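Local coordinates for protein Lysine/ornithine decarboxylase (Selenomonas ruminantium, PDB 5GJO) that decarboxylates both L-lysine and L-ornithine with similar efficiency, using pyridoxal 5'-phosphate, to yield cadaverine and putrescine, at residues P282-D287 with K315-G320; L306-K311 with M335-K340. The protein carries 2 engineered substitutions. All coordinates share one frame; numbering follows the deposited sequence.

Both contacts lie in the mixed beta-sheet domain that accompanies the cofactor-binding barrel, with centres about 10 Å apart. Contact 1 pairs two parallel strands within that sheet; contact 2 packs the loop after strand 306-307 on the turn leaving strand 329-336, the antiparallel neighbour of strand 315-320. Lys315 N probably bonds Ala336 O at 2.9 Å, and Tyr284 OH probably bonds Leu339 N at 3.1 Å, tying one contact to the other. Contact 1 is near the chemistry: the Ile285 side chain is about 10 Å from that of Cys324, probably the proton donor of the active site shared with the dimer partner, and about 13 Å from a bound pyridoxal phosphate.

Contact 1 (P282-D287 with K315-G320); sequences PWYILD and KPSTFG
Trp283, Tyr284 and Ile285 pair with Thr318, Phe319 and Gly320 as parallel beta strands, their short axes 25° apart. The backbone bonds cross in alternating directions: Thr318 N to Pro282 O, Tyr284 N to Thr318 O, Gly320 N to Tyr284 O, and finally Leu286 N to Gly320 O at 2.8 Å.

On one face of the sheet Trp283 and Thr318 run alongside each other in the same direction. The methyl CG2 of Thr318 sits 3.4 Å from the centroid of the six-membered ring of Trp283, almost straight above it, a clear CH-pi contact. The hydroxyl of Thr318 instead bonds Gln281. Trp283 also packs on Thr151 of the second subunit, and an alanine in its place would probably leave the Thr318 methyl without its aromatic cover and open a gap toward that subunit. Next along this face comes Gly320, where a beta carbon would press tightly against Ile285 CD1.

The other face carries Tyr284 and Phe319. Tyr284 CD2 lies over one face of the Phe319 ring, displaced toward the rim, 3.6 Å from Phe319 CZ. The two ring planes stand 44° apart, an oblique pairing. Leu286 CD1 adds an apolar contact to Phe319 CD2 at 4.1 Å.

At the start of the strands Ser317 OG, set beside its own backbone N (chi1 -50°), donates to Lys315 O over 2.7 Å, from above the carbonyl plane. A water in turn donates to Ser317 OG at 2.7 Å. The same water lies in the plane of the Tyr284 ring, at its edge, 2.8 Å from Tyr284 OH, which also bonds Leu339 N.

Backbone bonds thus fix the register, while the CH-pi contact on one face and the oblique aromatic pair on the other pack the two strands together; Tyr284 and Phe319 turn to the loops of contact 2.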
# COMPACT_ATOMS: atom_id res chain seq x y z
N PRO A 282 -25.58 -3.97 10.92
CA PRO A 282 -25.48 -3.07 9.80
C PRO A 282 -24.05 -2.91 9.31
O PRO A 282 -23.09 -3.00 10.13
CB PRO A 282 -25.93 -1.74 10.36
CG PRO A 282 -26.12 -1.89 11.78
CD PRO A 282 -25.89 -3.31 12.16
N TRP A 283 -23.90 -2.58 8.04
CA TRP A 283 -22.60 -2.19 7.46
C TRP A 283 -22.65 -0.75 7.05
O TRP A 283 -23.65 -0.24 6.51
CB TRP A 283 -22.22 -2.96 6.25
CG TRP A 283 -21.80 -4.38 6.45
CD1 TRP A 283 -22.47 -5.34 7.17
CD2 TRP A 283 -20.64 -5.03 5.90
NE1 TRP A 283 -21.75 -6.53 7.14
CE2 TRP A 283 -20.68 -6.38 6.31
CE3 TRP A 283 -19.59 -4.62 5.10
CZ2 TRP A 283 -19.64 -7.28 6.01
CZ3 TRP A 283 -18.57 -5.50 4.82
CH2 TRP A 283 -18.63 -6.83 5.23
N TYR A 284 -21.53 -0.08 7.23
CA TYR A 284 -21.32 1.22 6.70
C TYR A 284 -20.07 1.21 5.83
O TYR A 284 -19.01 0.75 6.27
CB TYR A 284 -21.06 2.18 7.85
CG TYR A 284 -22.22 2.15 8.81
CD1 TYR A 284 -23.44 2.64 8.39
CD2 TYR A 284 -22.10 1.62 10.08
CE1 TYR A 284 -24.54 2.58 9.21
CE2 TYR A 284 -23.20 1.63 10.97
CZ TYR A 284 -24.41 2.08 10.49
OH TYR A 284 -25.52 2.16 11.26
N ILE A 285 -20.22 1.79 4.64
CA ILE A 285 -19.13 1.93 3.70
C ILE A 285 -18.60 3.35 3.77
O ILE A 285 -19.36 4.30 3.62
CB ILE A 285 -19.57 1.61 2.25
CG1 ILE A 285 -20.07 0.17 2.20
CG2 ILE A 285 -18.38 1.74 1.30
CD1 ILE A 285 -19.14 -0.85 2.76
N LEU A 286 -17.30 3.47 4.06
CA LEU A 286 -16.62 4.78 4.15
C LEU A 286 -15.87 5.15 2.89
O LEU A 286 -15.61 4.28 2.13
CB LEU A 286 -15.61 4.79 5.33
CG LEU A 286 -16.24 4.37 6.68
CD1 LEU A 286 -15.16 4.37 7.74
CD2 LEU A 286 -17.34 5.34 7.02
N ASP A 287 -15.57 6.44 2.68
CA ASP A 287 -14.81 6.88 1.57
C ASP A 287 -13.29 6.82 1.71
O ASP A 287 -12.59 7.20 0.75
CB ASP A 287 -15.32 8.17 0.93
CG ASP A 287 -15.29 9.39 1.86
OD1 ASP A 287 -14.64 9.38 2.93
OD2 ASP A 287 -15.91 10.43 1.47
N LYS A 315 -25.41 -0.45 18.20
CA LYS A 315 -25.35 -1.88 18.05
C LYS A 315 -24.10 -2.32 17.26
O LYS A 315 -23.52 -1.47 16.50
CB LYS A 315 -26.61 -2.34 17.32
CG LYS A 315 -26.79 -1.84 15.94
CD LYS A 315 -27.98 -2.51 15.23
CE LYS A 315 -29.27 -2.01 15.81
NZ LYS A 315 -30.37 -2.63 15.00
N PRO A 316 -23.74 -3.60 17.36
CA PRO A 316 -22.55 -4.02 16.66
C PRO A 316 -22.69 -3.84 15.19
O PRO A 316 -23.73 -4.27 14.58
CB PRO A 316 -22.38 -5.54 17.06
CG PRO A 316 -23.02 -5.57 18.41
CD PRO A 316 -24.22 -4.68 18.29
N SER A 317 -21.65 -3.20 14.61
CA SER A 317 -21.66 -2.78 13.19
C SER A 317 -20.33 -3.07 12.51
O SER A 317 -19.29 -3.11 13.14
CB SER A 317 -22.01 -1.33 13.08
OG SER A 317 -23.20 -0.97 13.83
N THR A 318 -20.38 -3.24 11.18
CA THR A 318 -19.20 -3.41 10.38
C THR A 318 -18.93 -2.16 9.52
O THR A 318 -19.89 -1.58 9.02
CB THR A 318 -19.34 -4.66 9.55
OG1 THR A 318 -19.30 -5.83 10.40
CG2 THR A 318 -18.23 -4.83 8.50
N PHE A 319 -17.65 -1.79 9.35
CA PHE A 319 -17.25 -0.66 8.54
C PHE A 319 -16.34 -1.20 7.49
O PHE A 319 -15.36 -1.92 7.83
CB PHE A 319 -16.51 0.39 9.39
CG PHE A 319 -17.42 1.14 10.32
CD1 PHE A 319 -17.80 0.60 11.52
CD2 PHE A 319 -17.91 2.38 9.97
CE1 PHE A 319 -18.62 1.33 12.36
CE2 PHE A 319 -18.72 3.11 10.81
CZ PHE A 319 -19.13 2.52 11.99
N GLY A 320 -16.58 -0.81 6.24
CA GLY A 320 -15.70 -1.21 5.12
C GLY A 320 -15.30 0.04 4.39
O GLY A 320 -15.93 1.10 4.52
O HOH W 1 -25.20 0.86 13.73

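Contact 2 (L306-K311 with M335-K340); sequences LHCFGK and MAPELK
The carbonyl oxygen of Phe309 is flanked by two apolar groups from segment 335-340: Pro337 CG at 3.7 Å and Leu339 CD2 at 3.8 Å. These are van der Waals contacts, and the two segments share no hydrogen bond at all. Even at their nearest, Gly310 CA to Pro337 CA, the backbones are 6.1 Å apart, and no backbone pairing forms.

Pro337 does most of the work on its side. Its CD rests against Cys308 CB at 3.7 Å, its CG meets both that CB and Phe309 O, and its CB reaches Gly310 O at 4.1 Å, so one rigid ring spans three consecutive residues of the loop. Cys308 holds SG anti to its carbonyl carbon (chi1 -60°), and from there the sulfur meets Leu339 CD1 at 4.1 Å and Ala336 CB at 4.2 Å. In this contact the thiol behaves as an apolar group, and Phe319 and Phe334 of the adjoining strands also touch the Cys308 side chain.

Leu339 divides its two methyls, CD1 going to the sulfur and CD2 to the Phe309 carbonyl, while its side chain also packs on Val345. The Phe309 ring turns the other way, onto Leu346 and to within about 4 Å of a bound sulfate, so only the backbone of Phe309 enters this contact. Gly310 follows with phi at 131°, where a beta carbon would jam against the preceding carbonyl oxygen; only glycine suits that turn.

The loop after strand 306-307 and the turn after strand 329-336 therefore meet through apolar van der Waals packing: a proline ring, a leucine and a cysteine fitted together. Directional bonds of the turn run to partners outside the two segments, Lys340 N to Asp343 OD2 and Leu339 N to Tyr284 OH.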
# COMPACT_ATOMS: atom_id res chain seq x y z
N LEU A 306 -11.80 4.80 16.20
CA LEU A 306 -12.92 5.31 15.44
C LEU A 306 -13.92 5.96 16.33
O LEU A 306 -14.32 5.37 17.33
CB LEU A 306 -13.53 4.13 14.62
CG LEU A 306 -14.81 4.47 13.87
CD1 LEU A 306 -14.57 5.51 12.74
CD2 LEU A 306 -15.30 3.21 13.27
N HIS A 307 -14.39 7.15 15.96
CA HIS A 307 -15.41 7.89 16.68
C HIS A 307 -16.59 8.15 15.78
O HIS A 307 -16.44 8.79 14.74
CB HIS A 307 -14.88 9.22 17.26
CG HIS A 307 -13.63 9.02 18.07
ND1 HIS A 307 -12.33 9.13 17.54
CD2 HIS A 307 -13.47 8.58 19.33
CE1 HIS A 307 -11.45 8.81 18.47
NE2 HIS A 307 -12.10 8.45 19.55
N CYS A 308 -17.76 7.72 16.21
CA CYS A 308 -19.02 7.97 15.47
C CYS A 308 -19.79 9.01 16.23
O CYS A 308 -19.75 9.07 17.44
CB CYS A 308 -19.85 6.69 15.34
SG CYS A 308 -18.99 5.37 14.47
N PHE A 309 -20.56 9.80 15.58
CA PHE A 309 -21.33 10.83 16.33
C PHE A 309 -22.85 10.40 16.33
O PHE A 309 -23.35 9.75 15.39
CB PHE A 309 -21.07 12.20 15.67
CG PHE A 309 -19.63 12.64 15.66
CD1 PHE A 309 -19.01 13.10 16.81
CD2 PHE A 309 -18.86 12.57 14.50
CE1 PHE A 309 -17.71 13.51 16.84
CE2 PHE A 309 -17.54 12.97 14.54
CZ PHE A 309 -16.95 13.41 15.69
N GLY A 310 -23.61 10.78 17.35
CA GLY A 310 -25.04 10.43 17.47
C GLY A 310 -25.31 9.87 18.85
O GLY A 310 -24.49 9.09 19.35
N LYS A 311 -26.45 10.24 19.47
CA LYS A 311 -26.71 9.95 20.93
C LYS A 311 -27.67 8.76 21.25
O LYS A 311 -27.92 8.49 22.47
CB LYS A 311 -27.25 11.22 21.69
CG LYS A 311 -26.42 12.51 21.56
CD LYS A 311 -27.12 13.72 22.19
CE LYS A 311 -26.44 15.04 21.82
NZ LYS A 311 -26.24 15.89 23.03
N MET A 335 -19.43 -1.21 18.20
CA MET A 335 -20.66 -0.58 18.70
C MET A 335 -20.82 0.86 18.16
O MET A 335 -20.00 1.73 18.48
CB MET A 335 -20.70 -0.54 20.25
CG MET A 335 -20.86 -1.87 20.87
SD MET A 335 -22.56 -2.48 20.58
CE MET A 335 -23.51 -1.36 21.50
N ALA A 336 -21.83 1.05 17.33
CA ALA A 336 -22.06 2.25 16.62
C ALA A 336 -23.53 2.63 16.63
O ALA A 336 -24.43 1.74 16.58
CB ALA A 336 -21.54 2.14 15.18
N PRO A 337 -23.79 3.97 16.67
CA PRO A 337 -25.14 4.41 16.45
C PRO A 337 -25.60 4.20 15.06
O PRO A 337 -24.81 3.74 14.20
CB PRO A 337 -25.09 5.87 16.85
CG PRO A 337 -23.73 6.27 16.43
CD PRO A 337 -22.86 5.11 16.72
N GLU A 338 -26.89 4.46 14.84
CA GLU A 338 -27.43 4.32 13.52
C GLU A 338 -26.91 5.47 12.67
O GLU A 338 -27.11 6.64 13.00
CB GLU A 338 -28.98 4.39 13.52
CG GLU A 338 -29.55 4.45 12.11
CD GLU A 338 -31.09 4.41 12.00
OE1 GLU A 338 -31.59 4.00 10.95
OE2 GLU A 338 -31.77 4.80 12.95
N LEU A 339 -26.09 5.17 11.67
CA LEU A 339 -25.55 6.18 10.76
C LEU A 339 -26.27 6.19 9.39
O LEU A 339 -26.87 5.19 8.99
CB LEU A 339 -24.02 5.92 10.54
CG LEU A 339 -23.16 5.86 11.79
CD1 LEU A 339 -21.71 5.51 11.42
CD2 LEU A 339 -23.23 7.16 12.55
N LYS A 340 -26.19 7.32 8.70
CA LYS A 340 -26.82 7.50 7.40
C LYS A 340 -25.78 7.99 6.43
O LYS A 340 -24.76 8.59 6.83
CB LYS A 340 -27.89 8.57 7.42
CG LYS A 340 -28.78 8.61 8.62
CD LYS A 340 -29.89 7.60 8.51
CE LYS A 340 -30.85 7.73 9.70
NZ LYS A 340 -32.23 7.58 9.19